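Putative DsbA oxidoreductase SCO1869 (PDB 3GL5) is of unknown function but probably acts as a thiol-disulfide oxidoreductase of the DsbA type, built on a thioredoxin fold. Local coordinates at residues A[4-9]-A[186-191]; A[15-20]-A[86-91]; A[20-25]-A[196-201]; A[39-44]-A[173-178]. One frame throughout, in Å; residues are numbered along the deposited sequence.

Contact 1 of 4, residues A[4-9]-A[186-191]; sequences RVEIWS and FFVLDR
Ile7 and Phe187 form a non-hydrogen-bonded pair on neighbouring antiparallel strands, 3-9 and 186-189, in the central mixed sheet of a thioredoxin fold. The two side chains lie alongside one another. The branched Ile7 spreads CG1, CG2 and CD1 round the CD1-CE1 side of the ring, with CG2 4.2 Å from the ring centroid in an off-centre CH-pi contact. On the same face Val5 CG2 settles against Leu189 CG, and helices 14-28 and 201-213 close over these apolar bumps. On the other face the broad Trp8 indole turns its CE3-CZ3 side to two knobs: CE3 meets Phe186 CD2, and CZ3 meets Val188 CG2 at 3.8 Å. Leu218 of the second subunit packs on Phe186 and Val188. Glu6 lies on this face too, and its extended chain brings the carboxylate to Arg191; OE2 also forms a salt bridge with Arg41. A water bridges Glu6 OE1, Val188 O and Arg191 N. An alanine in place of Arg191 would probably leave Glu6 with Arg41 as its one close cationic partner and its carboxylate freer to turn. The grip is side-on, through the syn lone pairs: Arg191 NE reaches Glu6 OE1 at 2.9 Å, and Arg191 NH2 reaches Glu6 OE2 at 3.0 Å.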
loop_
_atom_site.group_PDB
_atom_site.type_symbol
_atom_site.label_atom_id
_atom_site.label_comp_id
_atom_site.label_asym_id
_atom_site.label_seq_id
_atom_site.Cartn_x
_atom_site.Cartn_y
_atom_site.Cartn_z
ATOM N N ARG A 4 -7.117 6.852 -3.326
ATOM C CA ARG A 4 -5.693 6.646 -3.590
ATOM C C ARG A 4 -5.319 7.226 -4.961
ATOM O O ARG A 4 -6.105 7.139 -5.903
ATOM C CB ARG A 4 -5.369 5.135 -3.516
ATOM C CG ARG A 4 -3.894 4.829 -3.594
ATOM C CD ARG A 4 -3.538 3.342 -3.508
ATOM N NE ARG A 4 -4.345 2.455 -4.356
ATOM C CZ ARG A 4 -3.985 1.214 -4.695
ATOM N NH1 ARG A 4 -2.799 0.738 -4.290
ATOM N NH2 ARG A 4 -4.797 0.451 -5.446
ATOM N N VAL A 5 -4.153 7.860 -5.038
ATOM C CA VAL A 5 -3.524 8.270 -6.306
ATOM C C VAL A 5 -2.185 7.496 -6.519
ATOM O O VAL A 5 -1.206 7.686 -5.752
ATOM C CB VAL A 5 -3.245 9.808 -6.358
ATOM C CG1 VAL A 5 -2.427 10.166 -7.601
ATOM C CG2 VAL A 5 -4.537 10.579 -6.344
ATOM N N GLU A 6 -2.148 6.628 -7.537
ATOM C CA GLU A 6 -0.921 5.882 -7.884
ATOM C C GLU A 6 -0.153 6.569 -9.010
ATOM O O GLU A 6 -0.745 7.034 -10.004
ATOM C CB GLU A 6 -1.259 4.475 -8.312
ATOM C CG GLU A 6 -2.147 3.734 -7.306
ATOM C CD GLU A 6 -2.806 2.539 -7.904
ATOM O OE1 GLU A 6 -3.915 2.674 -8.460
ATOM O OE2 GLU A 6 -2.181 1.462 -7.870
ATOM N N ILE A 7 1.154 6.651 -8.854
ATOM C CA ILE A 7 1.968 7.397 -9.813
ATOM C C ILE A 7 3.075 6.498 -10.355
ATOM O O ILE A 7 4.047 6.200 -9.637
ATOM C CB ILE A 7 2.643 8.626 -9.156
ATOM C CG1 ILE A 7 1.619 9.482 -8.425
ATOM C CG2 ILE A 7 3.475 9.394 -10.186
ATOM C CD1 ILE A 7 2.248 10.734 -7.761
ATOM N N TRP A 8 2.944 6.077 -11.603
ATOM C CA TRP A 8 4.022 5.304 -12.261
ATOM C C TRP A 8 5.089 6.231 -12.809
ATOM O O TRP A 8 4.762 7.208 -13.450
ATOM C CB TRP A 8 3.445 4.464 -13.393
ATOM C CG TRP A 8 2.901 3.184 -12.938
ATOM C CD1 TRP A 8 3.543 1.972 -12.957
ATOM C CD2 TRP A 8 1.601 2.939 -12.379
ATOM N NE1 TRP A 8 2.715 0.983 -12.460
ATOM C CE2 TRP A 8 1.518 1.550 -12.102
ATOM C CE3 TRP A 8 0.495 3.755 -12.087
ATOM C CZ2 TRP A 8 0.376 0.961 -11.535
ATOM C CZ3 TRP A 8 -0.647 3.168 -11.542
ATOM C CH2 TRP A 8 -0.694 1.802 -11.249
ATOM N N SER A 9 6.362 5.936 -12.567
ATOM C CA SER A 9 7.438 6.778 -13.125
ATOM C C SER A 9 8.737 5.986 -13.189
ATOM O O SER A 9 8.869 4.930 -12.526
ATOM C CB SER A 9 7.703 8.038 -12.280
ATOM O OG SER A 9 6.757 9.072 -12.528
ATOM N N PHE A 186 2.458 8.608 -15.146
ATOM C CA PHE A 186 1.103 8.122 -15.382
ATOM C C PHE A 186 0.478 8.045 -14.004
ATOM O O PHE A 186 1.048 7.415 -13.106
ATOM C CB PHE A 186 1.134 6.752 -16.113
ATOM C CG PHE A 186 -0.236 6.087 -16.293
ATOM C CD1 PHE A 186 -1.208 6.640 -17.143
ATOM C CD2 PHE A 186 -0.530 4.876 -15.630
ATOM C CE1 PHE A 186 -2.448 6.015 -17.311
ATOM C CE2 PHE A 186 -1.755 4.215 -15.825
ATOM C CZ PHE A 186 -2.727 4.799 -16.632
ATOM N N PHE A 187 -0.628 8.779 -13.843
ATOM C CA PHE A 187 -1.305 8.986 -12.593
ATOM C C PHE A 187 -2.672 8.365 -12.688
ATOM O O PHE A 187 -3.431 8.599 -13.646
ATOM C CB PHE A 187 -1.526 10.479 -12.327
ATOM C CG PHE A 187 -0.279 11.278 -12.275
ATOM C CD1 PHE A 187 0.250 11.676 -11.034
ATOM C CD2 PHE A 187 0.345 11.688 -13.463
ATOM C CE1 PHE A 187 1.425 12.446 -10.958
ATOM C CE2 PHE A 187 1.529 12.448 -13.410
ATOM C CZ PHE A 187 2.083 12.809 -12.161
ATOM N N VAL A 188 -2.992 7.563 -11.689
ATOM C CA VAL A 188 -4.265 6.894 -11.680
ATOM C C VAL A 188 -4.941 7.324 -10.395
ATOM O O VAL A 188 -4.442 7.076 -9.295
ATOM C CB VAL A 188 -4.110 5.373 -11.830
ATOM C CG1 VAL A 188 -5.470 4.659 -11.661
ATOM C CG2 VAL A 188 -3.489 5.061 -13.217
ATOM N N LEU A 189 -6.073 7.997 -10.565
ATOM C CA LEU A 189 -6.763 8.628 -9.451
ATOM C C LEU A 189 -7.947 7.766 -9.162
ATOM O O LEU A 189 -8.861 7.668 -9.989
ATOM C CB LEU A 189 -7.177 10.067 -9.791
ATOM C CG LEU A 189 -5.997 11.015 -9.992
ATOM C CD1 LEU A 189 -5.498 10.990 -11.440
ATOM C CD2 LEU A 189 -6.338 12.421 -9.586
ATOM N N ASP A 190 -7.907 7.097 -8.015
ATOM C CA ASP A 190 -9.033 6.281 -7.569
ATOM C C ASP A 190 -9.383 5.110 -8.501
ATOM O O ASP A 190 -10.540 4.711 -8.566
ATOM C CB ASP A 190 -10.284 7.148 -7.410
ATOM C CG ASP A 190 -11.301 6.522 -6.470
ATOM O OD1 ASP A 190 -10.870 5.754 -5.552
ATOM O OD2 ASP A 190 -12.509 6.794 -6.643
ATOM N N ARG A 191 -8.404 4.554 -9.218
ATOM C CA ARG A 191 -8.712 3.568 -10.268
ATOM C C ARG A 191 -9.902 3.962 -11.199
ATOM O O ARG A 191 -10.535 3.081 -11.777
ATOM C CB ARG A 191 -8.915 2.164 -9.664
ATOM C CG ARG A 191 -7.634 1.481 -9.133
ATOM C CD ARG A 191 -6.777 0.934 -10.284
ATOM N NE ARG A 191 -5.414 0.622 -9.857
ATOM C CZ ARG A 191 -5.004 -0.580 -9.453
ATOM N NH1 ARG A 191 -5.857 -1.601 -9.425
ATOM N NH2 ARG A 191 -3.739 -0.772 -9.065
HETATM O O HOH W 1 -5.579 4.882 -8.284
#

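Contact 2 of 4, residues A[15-20]-A[86-91]; sequences WCYVGK and EGLAYR
Tyr17 projects from helix 14-28 straight onto the loop that carries Leu88 and Ala89. Its CG lies anti to the backbone N (chi1 -179°), which swings the ring out from the helix so that it runs past Leu88 in the opposite direction. One face of the ring receives the Leu88 methyl CD1, set 3.8 Å from the ring centroid and only 4° off the ring normal, a well-centred CH-pi contact. The same methyl is wedged inward as far as the backbone, 3.2 Å from Tyr17 O; the branch lets CD1 reach both ring face and carbonyl, which suits leucine here. At its far end the ring is anchored by its hydroxyl: Tyr17 OH donates to Ala89 O over a short 2.5 Å, in the carbonyl plane and on a lone pair. This is the helix that starts at the Cys13-Cys16 disulfide, the CxxC arrangement of the thioredoxin fold, and the loop leaves helix 69-85 through a Schellman motif in which Gly87 takes the positive phi. Val18, one residue on, adds a smaller patch, its CG1 4.1 Å from Glu86 CG, while the Glu86 carboxylate turns to Arg22. At the ring edge, Tyr17 CE2 meets Tyr90 CD1; both rings also pack on Phe128, and Tyr90 OH bonds to Glu76.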
loop_
_atom_site.group_PDB
_atom_site.type_symbol
_atom_site.label_atom_id
_atom_site.label_comp_id
_atom_site.label_asym_id
_atom_site.label_seq_id
_atom_site.Cartn_x
_atom_site.Cartn_y
_atom_site.Cartn_z
ATOM N N TRP A 15 10.336 14.350 -17.312
ATOM C CA TRP A 15 8.931 14.697 -17.030
ATOM C C TRP A 15 8.315 14.011 -15.828
ATOM O O TRP A 15 7.306 14.480 -15.330
ATOM C CB TRP A 15 8.044 14.406 -18.247
ATOM C CG TRP A 15 8.400 15.337 -19.414
ATOM C CD1 TRP A 15 8.982 15.004 -20.620
ATOM C CD2 TRP A 15 8.254 16.750 -19.414
ATOM N NE1 TRP A 15 9.187 16.151 -21.381
ATOM C CE2 TRP A 15 8.743 17.230 -20.656
ATOM C CE3 TRP A 15 7.732 17.659 -18.487
ATOM C CZ2 TRP A 15 8.714 18.590 -20.999
ATOM C CZ3 TRP A 15 7.721 19.028 -18.822
ATOM C CH2 TRP A 15 8.209 19.470 -20.072
ATOM N N CYS A 16 8.863 12.862 -15.421
ATOM C CA CYS A 16 8.453 12.200 -14.179
ATOM C C CYS A 16 8.885 13.071 -12.990
ATOM O O CYS A 16 8.090 13.331 -12.079
ATOM C CB CYS A 16 9.089 10.810 -14.092
ATOM S SG CYS A 16 8.522 9.680 -15.354
ATOM N N TYR A 17 10.139 13.535 -13.033
ATOM C CA TYR A 17 10.725 14.446 -12.041
ATOM C C TYR A 17 9.996 15.787 -11.946
ATOM O O TYR A 17 9.658 16.222 -10.847
ATOM C CB TYR A 17 12.178 14.674 -12.399
ATOM C CG TYR A 17 13.021 15.576 -11.488
ATOM C CD1 TYR A 17 13.068 15.420 -10.080
ATOM C CD2 TYR A 17 13.841 16.517 -12.055
ATOM C CE1 TYR A 17 13.919 16.273 -9.272
ATOM C CE2 TYR A 17 14.687 17.326 -11.297
ATOM C CZ TYR A 17 14.727 17.216 -9.930
ATOM O OH TYR A 17 15.614 18.053 -9.305
ATOM N N VAL A 18 9.746 16.430 -13.093
ATOM C CA VAL A 18 8.968 17.675 -13.137
ATOM C C VAL A 18 7.491 17.420 -12.761
ATOM O O VAL A 18 6.923 18.170 -11.945
ATOM C CB VAL A 18 9.108 18.449 -14.518
ATOM C CG1 VAL A 18 8.398 19.777 -14.488
ATOM C CG2 VAL A 18 10.582 18.724 -14.819
ATOM N N GLY A 19 6.886 16.368 -13.325
ATOM C CA GLY A 19 5.478 16.045 -13.027
ATOM C C GLY A 19 5.170 15.663 -11.583
ATOM O O GLY A 19 4.031 15.856 -11.075
ATOM N N LYS A 20 6.150 15.100 -10.895
ATOM C CA LYS A 20 5.935 14.778 -9.500
ATOM C C LYS A 20 5.709 16.085 -8.701
ATOM O O LYS A 20 4.787 16.189 -7.894
ATOM C CB LYS A 20 7.119 14.003 -8.909
ATOM C CG LYS A 20 6.906 13.745 -7.375
ATOM C CD LYS A 20 7.735 12.590 -6.894
ATOM C CE LYS A 20 8.888 13.069 -6.135
ATOM N NZ LYS A 20 8.398 13.481 -4.779
ATOM N N GLU A 86 9.375 24.807 -10.736
ATOM C CA GLU A 86 8.833 23.948 -9.665
ATOM C C GLU A 86 9.754 23.855 -8.438
ATOM O O GLU A 86 9.442 23.097 -7.511
ATOM C CB GLU A 86 8.580 22.505 -10.141
ATOM C CG GLU A 86 7.717 22.352 -11.395
ATOM C CD GLU A 86 6.336 22.997 -11.239
ATOM O OE1 GLU A 86 5.766 22.991 -10.110
ATOM O OE2 GLU A 86 5.819 23.521 -12.253
ATOM N N GLY A 87 10.880 24.582 -8.439
ATOM C CA GLY A 87 11.825 24.543 -7.328
ATOM C C GLY A 87 12.782 23.375 -7.343
ATOM O O GLY A 87 13.425 23.067 -6.329
ATOM N N LEU A 88 12.897 22.748 -8.508
ATOM C CA LEU A 88 13.802 21.635 -8.730
ATOM C C LEU A 88 15.047 22.029 -9.467
ATOM O O LEU A 88 14.992 22.703 -10.476
ATOM C CB LEU A 88 13.112 20.543 -9.559
ATOM C CG LEU A 88 11.741 20.016 -9.128
ATOM C CD1 LEU A 88 11.185 18.981 -10.133
ATOM C CD2 LEU A 88 11.784 19.428 -7.724
ATOM N N ALA A 89 16.171 21.528 -9.001
ATOM C CA ALA A 89 17.424 21.637 -9.718
ATOM C C ALA A 89 17.398 20.702 -10.936
ATOM O O ALA A 89 16.778 19.630 -10.899
ATOM C CB ALA A 89 18.559 21.248 -8.786
ATOM N N TYR A 90 18.074 21.098 -12.008
ATOM C CA TYR A 90 18.082 20.312 -13.239
ATOM C C TYR A 90 19.281 20.745 -14.084
ATOM O O TYR A 90 19.282 21.874 -14.596
ATOM C CB TYR A 90 16.814 20.552 -14.021
ATOM C CG TYR A 90 16.638 19.610 -15.180
ATOM C CD1 TYR A 90 15.872 18.456 -15.057
ATOM C CD2 TYR A 90 17.251 19.865 -16.413
ATOM C CE1 TYR A 90 15.696 17.544 -16.168
ATOM C CE2 TYR A 90 17.106 18.974 -17.511
ATOM C CZ TYR A 90 16.332 17.821 -17.380
ATOM O OH TYR A 90 16.190 16.970 -18.448
ATOM N N ARG A 91 20.300 19.885 -14.198
ATOM C CA ARG A 91 21.461 20.177 -15.062
ATOM C C ARG A 91 21.115 20.074 -16.525
ATOM O O ARG A 91 20.615 19.051 -16.974
ATOM C CB ARG A 91 22.618 19.252 -14.767
ATOM C CG ARG A 91 23.025 19.390 -13.348
ATOM C CD ARG A 91 24.025 18.348 -12.969
ATOM N NE ARG A 91 25.345 18.875 -13.258
ATOM C CZ ARG A 91 25.953 19.811 -12.518
ATOM N NH1 ARG A 91 25.369 20.313 -11.428
ATOM N NH2 ARG A 91 27.153 20.246 -12.872
#

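Contact 3 of 4, residues A[20-25]-A[196-201]; sequences KARFEK and SGAQPA
An inverse gamma turn centred on Ala198 offers its carbonyl to Arg22, on the flank of helix 14-28. Arg22 runs extended from CG to NE, long enough to carry its guanidinium past the loop backbone to that oxygen. Arg22 NH1 donates to Ala198 O at 2.9 Å, but the bond is weak, with an N-H...O angle of 130°, although the oxygen lies at the edge of the guanidinium and in its plane. On the way the aliphatic part brushes a second carbonyl: Arg22 CD sits 3.1 Å from Gln199 O. The stronger polar partners lie elsewhere: NE forms a salt bridge with Glu86 OE2 and NH2 a hydrogen bond with Gln82 OE1 of helix 69-85. In the thioredoxin fold, this joins the helix that carries Cys16 of the disulfide to the connection between the last strand of the sheet, 193-196, and the helix that follows it, 201-213. A methionine in place of Arg22 would probably leave Glu86 without its charged mate and Gln82 and Ala198 O without this donor. Farther along, Pro200 occupies the N-cap position of helix 201-213, and Ala201 opens the first turn. Its methyl points at the other helix, with Ala201 CB 3.6 Å from Arg22 O; a small residue suits a place where the two CA atoms, of Arg22 and Ala201, are just 5.2 Å apart. Lys25 lays its aliphatic chain beside the same methyl, Lys25 CD to Ala201 CB being 4.1 Å.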
loop_
_atom_site.group_PDB
_atom_site.type_symbol
_atom_site.label_atom_id
_atom_site.label_comp_id
_atom_site.label_asym_id
_atom_site.label_seq_id
_atom_site.Cartn_x
_atom_site.Cartn_y
_atom_site.Cartn_z
ATOM N N LYS A 20 6.150 15.100 -10.895
ATOM C CA LYS A 20 5.935 14.778 -9.500
ATOM C C LYS A 20 5.709 16.085 -8.701
ATOM O O LYS A 20 4.787 16.189 -7.894
ATOM C CB LYS A 20 7.119 14.003 -8.909
ATOM C CG LYS A 20 6.906 13.745 -7.375
ATOM C CD LYS A 20 7.735 12.590 -6.894
ATOM C CE LYS A 20 8.888 13.069 -6.135
ATOM N NZ LYS A 20 8.398 13.481 -4.779
ATOM N N ALA A 21 6.546 17.084 -8.975
ATOM C CA ALA A 21 6.480 18.367 -8.271
ATOM C C ALA A 21 5.189 19.095 -8.615
ATOM O O ALA A 21 4.545 19.715 -7.735
ATOM C CB ALA A 21 7.679 19.219 -8.616
ATOM N N ARG A 22 4.789 19.009 -9.883
ATOM C CA ARG A 22 3.542 19.645 -10.329
ATOM C C ARG A 22 2.318 19.037 -9.630
ATOM O O ARG A 22 1.421 19.755 -9.193
ATOM C CB ARG A 22 3.408 19.600 -11.857
ATOM C CG ARG A 22 3.946 20.802 -12.487
ATOM C CD ARG A 22 3.957 20.740 -13.990
ATOM N NE ARG A 22 4.940 21.664 -14.549
ATOM C CZ ARG A 22 5.242 21.723 -15.846
ATOM N NH1 ARG A 22 4.667 20.905 -16.704
ATOM N NH2 ARG A 22 6.144 22.574 -16.292
ATOM N N PHE A 23 2.312 17.710 -9.520
ATOM C CA PHE A 23 1.260 17.008 -8.842
ATOM C C PHE A 23 1.203 17.383 -7.379
ATOM O O PHE A 23 0.104 17.540 -6.817
ATOM C CB PHE A 23 1.435 15.493 -8.927
ATOM C CG PHE A 23 0.462 14.762 -8.070
ATOM C CD1 PHE A 23 -0.866 14.645 -8.460
ATOM C CD2 PHE A 23 0.846 14.286 -6.816
ATOM C CE1 PHE A 23 -1.785 14.028 -7.649
ATOM C CE2 PHE A 23 -0.072 13.661 -5.981
ATOM C CZ PHE A 23 -1.378 13.509 -6.400
ATOM N N GLU A 24 2.370 17.459 -6.744
ATOM C CA GLU A 24 2.409 17.718 -5.323
ATOM C C GLU A 24 1.902 19.132 -5.056
ATOM O O GLU A 24 1.117 19.399 -4.110
ATOM C CB GLU A 24 3.826 17.536 -4.803
ATOM C CG GLU A 24 4.194 16.066 -4.558
ATOM C CD GLU A 24 5.690 15.838 -4.385
ATOM O OE1 GLU A 24 6.474 16.813 -4.297
ATOM O OE2 GLU A 24 6.105 14.664 -4.371
ATOM N N LYS A 25 2.321 20.042 -5.926
ATOM C CA LYS A 25 1.841 21.401 -5.830
ATOM C C LYS A 25 0.301 21.412 -5.938
ATOM O O LYS A 25 -0.357 22.051 -5.144
ATOM C CB LYS A 25 2.548 22.295 -6.855
ATOM C CG LYS A 25 1.823 23.597 -7.146
ATOM C CD LYS A 25 2.510 24.419 -8.242
ATOM C CE LYS A 25 3.218 25.601 -7.629
ATOM N NZ LYS A 25 3.188 26.842 -8.502
ATOM N N SER A 196 -1.952 11.380 -17.841
ATOM C CA SER A 196 -0.674 11.085 -18.428
ATOM C C SER A 196 0.144 12.340 -18.710
ATOM O O SER A 196 -0.386 13.358 -19.154
ATOM C CB SER A 196 -0.880 10.283 -19.710
ATOM O OG SER A 196 0.239 10.447 -20.549
ATOM N N GLY A 197 1.444 12.255 -18.465
ATOM C CA GLY A 197 2.344 13.383 -18.671
ATOM C C GLY A 197 2.406 14.398 -17.536
ATOM O O GLY A 197 1.573 14.383 -16.600
ATOM N N ALA A 198 3.417 15.267 -17.617
ATOM C CA ALA A 198 3.613 16.377 -16.672
ATOM C C ALA A 198 2.656 17.549 -16.964
ATOM O O ALA A 198 3.035 18.618 -17.446
ATOM C CB ALA A 198 5.067 16.848 -16.664
ATOM N N GLN A 199 1.403 17.326 -16.625
ATOM C CA GLN A 199 0.338 18.290 -16.794
ATOM C C GLN A 199 0.516 19.544 -15.875
ATOM O O GLN A 199 1.241 19.482 -14.852
ATOM C CB GLN A 199 -0.957 17.552 -16.471
ATOM C CG GLN A 199 -1.219 16.339 -17.373
ATOM C CD GLN A 199 -2.107 16.688 -18.580
ATOM O OE1 GLN A 199 -3.170 17.291 -18.417
ATOM N NE2 GLN A 199 -1.671 16.306 -19.789
ATOM N N PRO A 200 -0.125 20.681 -16.243
ATOM C CA PRO A 200 -0.232 21.861 -15.362
ATOM C C PRO A 200 -0.838 21.481 -14.021
ATOM O O PRO A 200 -1.714 20.615 -13.960
ATOM C CB PRO A 200 -1.220 22.794 -16.112
ATOM C CG PRO A 200 -1.145 22.382 -17.576
ATOM C CD PRO A 200 -0.611 20.945 -17.620
ATOM N N ALA A 201 -0.414 22.116 -12.944
ATOM C CA ALA A 201 -1.010 21.771 -11.659
ATOM C C ALA A 201 -2.526 21.920 -11.735
ATOM O O ALA A 201 -3.251 21.228 -10.997
ATOM C CB ALA A 201 -0.399 22.597 -10.493
#

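Contact 4 of 4, residues A[39-44]-A[173-178]; sequences VHRSFE and EREAAQ
Phe43 turns the edge of its ring to Ala176, whose CB lies in the ring plane, 3.9 Å from Phe43 CD1. CG anti to the backbone N (chi1 -171°) sets the ring against the helix, and the short alanine lets helix 166-178 come close. Nearby, the carboxylates of Glu44 and Glu173 are nearly coplanar, their planes 17° apart. A second pair of flat groups is looser: the Arg41 guanidinium and the Glu175 carboxylate are inclined at 54°, and the nearest approach is Arg41 NH1 to Glu175 CG at 4.1 Å. Arg41 instead pairs with Glu6 and Asp172, while Glu175 OE2 forms a salt bridge with Arg191 and a hydrogen bond with the backbone N of His2 of the second subunit. The contact thus fastens the end of strand 36-42, outermost in this chain's thioredoxin-type sheet, and the residues just after it to helix 166-178, which precedes strand 186-189. Both acids are extended beyond CG, which lets their carboxylates meet. Glu44 OE1 and Glu173 OE2 stand 2.6 Å apart, so one of the two acids probably holds a proton and donates it to the other. Arg170, salt-bridged to Glu44 OE1 and Glu173 OE1, would help to offset whatever negative charge remains on the pair.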
loop_
_atom_site.group_PDB
_atom_site.type_symbol
_atom_site.label_atom_id
_atom_site.label_comp_id
_atom_site.label_asym_id
_atom_site.label_seq_id
_atom_site.Cartn_x
_atom_site.Cartn_y
_atom_site.Cartn_z
ATOM N N VAL A 39 0.737 6.652 -3.781
ATOM C CA VAL A 39 1.537 5.442 -3.798
ATOM C C VAL A 39 2.400 5.522 -5.067
ATOM O O VAL A 39 1.869 5.752 -6.168
ATOM C CB VAL A 39 0.643 4.167 -3.817
ATOM C CG1 VAL A 39 1.499 2.863 -4.059
ATOM C CG2 VAL A 39 -0.145 4.041 -2.534
ATOM N N HIS A 40 3.713 5.376 -4.901
ATOM C CA HIS A 40 4.629 5.370 -6.044
ATOM C C HIS A 40 4.848 3.961 -6.545
ATOM O O HIS A 40 4.864 3.007 -5.746
ATOM C CB HIS A 40 5.962 6.053 -5.715
ATOM C CG HIS A 40 5.810 7.498 -5.423
ATOM N ND1 HIS A 40 5.383 8.397 -6.376
ATOM C CD2 HIS A 40 5.943 8.202 -4.265
ATOM C CE1 HIS A 40 5.299 9.603 -5.828
ATOM N NE2 HIS A 40 5.638 9.512 -4.551
ATOM N N ARG A 41 5.014 3.856 -7.866
ATOM C CA ARG A 41 4.962 2.603 -8.619
ATOM C C ARG A 41 6.085 2.601 -9.646
ATOM O O ARG A 41 6.384 3.640 -10.222
ATOM C CB ARG A 41 3.665 2.552 -9.403
ATOM C CG ARG A 41 2.452 2.453 -8.553
ATOM C CD ARG A 41 2.303 1.028 -8.262
ATOM N NE ARG A 41 1.006 0.775 -7.736
ATOM C CZ ARG A 41 0.448 -0.423 -7.726
ATOM N NH1 ARG A 41 1.080 -1.491 -8.254
ATOM N NH2 ARG A 41 -0.758 -0.543 -7.203
ATOM N N SER A 42 6.711 1.446 -9.846
ATOM C CA SER A 42 7.850 1.325 -10.746
ATOM C C SER A 42 7.424 1.312 -12.203
ATOM O O SER A 42 6.459 0.652 -12.561
ATOM C CB SER A 42 8.559 0.002 -10.513
ATOM O OG SER A 42 9.033 -0.094 -9.189
ATOM N N PHE A 43 8.204 1.960 -13.050
ATOM C CA PHE A 43 8.066 1.803 -14.482
ATOM C C PHE A 43 9.432 1.952 -15.094
ATOM O O PHE A 43 10.171 2.845 -14.708
ATOM C CB PHE A 43 7.122 2.894 -15.020
ATOM C CG PHE A 43 6.709 2.706 -16.484
ATOM C CD1 PHE A 43 5.478 2.142 -16.799
ATOM C CD2 PHE A 43 7.533 3.158 -17.533
ATOM C CE1 PHE A 43 5.061 1.980 -18.154
ATOM C CE2 PHE A 43 7.140 3.022 -18.890
ATOM C CZ PHE A 43 5.904 2.416 -19.202
ATOM N N GLU A 44 9.792 1.093 -16.050
ATOM C CA GLU A 44 11.068 1.274 -16.733
ATOM C C GLU A 44 10.783 1.658 -18.186
ATOM O O GLU A 44 10.177 0.890 -18.926
ATOM C CB GLU A 44 11.914 -0.010 -16.714
ATOM C CG GLU A 44 12.694 -0.291 -15.432
ATOM C CD GLU A 44 13.233 -1.706 -15.421
ATOM O OE1 GLU A 44 12.443 -2.671 -15.234
ATOM O OE2 GLU A 44 14.436 -1.877 -15.677
ATOM N N GLU A 173 5.078 -2.980 -13.055
ATOM C CA GLU A 173 5.148 -2.750 -14.505
ATOM C C GLU A 173 3.996 -3.439 -15.202
ATOM O O GLU A 173 3.404 -2.899 -16.090
ATOM C CB GLU A 173 6.494 -3.219 -15.076
ATOM C CG GLU A 173 7.598 -2.348 -14.595
ATOM C CD GLU A 173 9.007 -2.897 -14.892
ATOM O OE1 GLU A 173 9.162 -4.109 -15.206
ATOM O OE2 GLU A 173 9.966 -2.091 -14.832
ATOM N N ARG A 174 3.707 -4.646 -14.779
ATOM C CA ARG A 174 2.560 -5.398 -15.270
ATOM C C ARG A 174 1.249 -4.603 -15.127
ATOM O O ARG A 174 0.497 -4.451 -16.076
ATOM C CB ARG A 174 2.483 -6.743 -14.546
ATOM C CG ARG A 174 1.288 -7.544 -14.917
ATOM C CD ARG A 174 1.195 -8.773 -14.094
ATOM N NE ARG A 174 0.594 -8.569 -12.766
ATOM C CZ ARG A 174 1.164 -8.922 -11.604
ATOM N NH1 ARG A 174 2.368 -9.475 -11.588
ATOM N NH2 ARG A 174 0.517 -8.743 -10.452
ATOM N N GLU A 175 0.988 -4.107 -13.919
ATOM C CA GLU A 175 -0.212 -3.296 -13.596
ATOM C C GLU A 175 -0.355 -2.042 -14.511
ATOM O O GLU A 175 -1.443 -1.764 -15.045
ATOM C CB GLU A 175 -0.121 -2.924 -12.115
ATOM C CG GLU A 175 -1.302 -2.201 -11.530
ATOM C CD GLU A 175 -2.395 -3.142 -11.110
ATOM O OE1 GLU A 175 -2.083 -4.148 -10.423
ATOM O OE2 GLU A 175 -3.564 -2.871 -11.458
ATOM N N ALA A 176 0.753 -1.338 -14.752
ATOM C CA ALA A 176 0.774 -0.184 -15.665
ATOM C C ALA A 176 0.371 -0.596 -17.079
ATOM O O ALA A 176 -0.416 0.087 -17.759
ATOM C CB ALA A 176 2.174 0.417 -15.694
ATOM N N ALA A 177 0.953 -1.701 -17.535
ATOM C CA ALA A 177 0.629 -2.254 -18.850
ATOM C C ALA A 177 -0.869 -2.633 -18.913
ATOM O O ALA A 177 -1.545 -2.307 -19.877
ATOM C CB ALA A 177 1.576 -3.467 -19.221
ATOM N N GLN A 178 -1.399 -3.251 -17.861
ATOM C CA GLN A 178 -2.830 -3.574 -17.815
ATOM C C GLN A 178 -3.702 -2.323 -17.811
ATOM O O GLN A 178 -4.795 -2.333 -18.379
ATOM C CB GLN A 178 -3.152 -4.420 -16.579
ATOM C CG GLN A 178 -2.831 -5.894 -16.760
ATOM C CD GLN A 178 -2.800 -6.672 -15.463
ATOM O OE1 GLN A 178 -3.276 -6.198 -14.443
ATOM N NE2 GLN A 178 -2.247 -7.889 -15.499
#

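From the N terminus, strand 3-9 runs into helix 14-28 and then strand 36-42, and all four contacts start on these elements. Contact 2 closes the shortest loop, holding the helix to the loop after helix 69-85; contact 4 closes a longer one, setting helix 166-178 against strand 36-42. Contact 1 spans both, joining two sheet strands, while contact 3 ties helix 14-28 to the loop after strand 193-196. Contacts 2 and 4 therefore lie within contact 1, and contact 4 also within contact 3, whereas contact 3 crosses contacts 1 and 2, and contact 2 crosses contact 4. Phe23 packs from helix 14-28 onto Val5, Ile7 and Phe187 of contact 1.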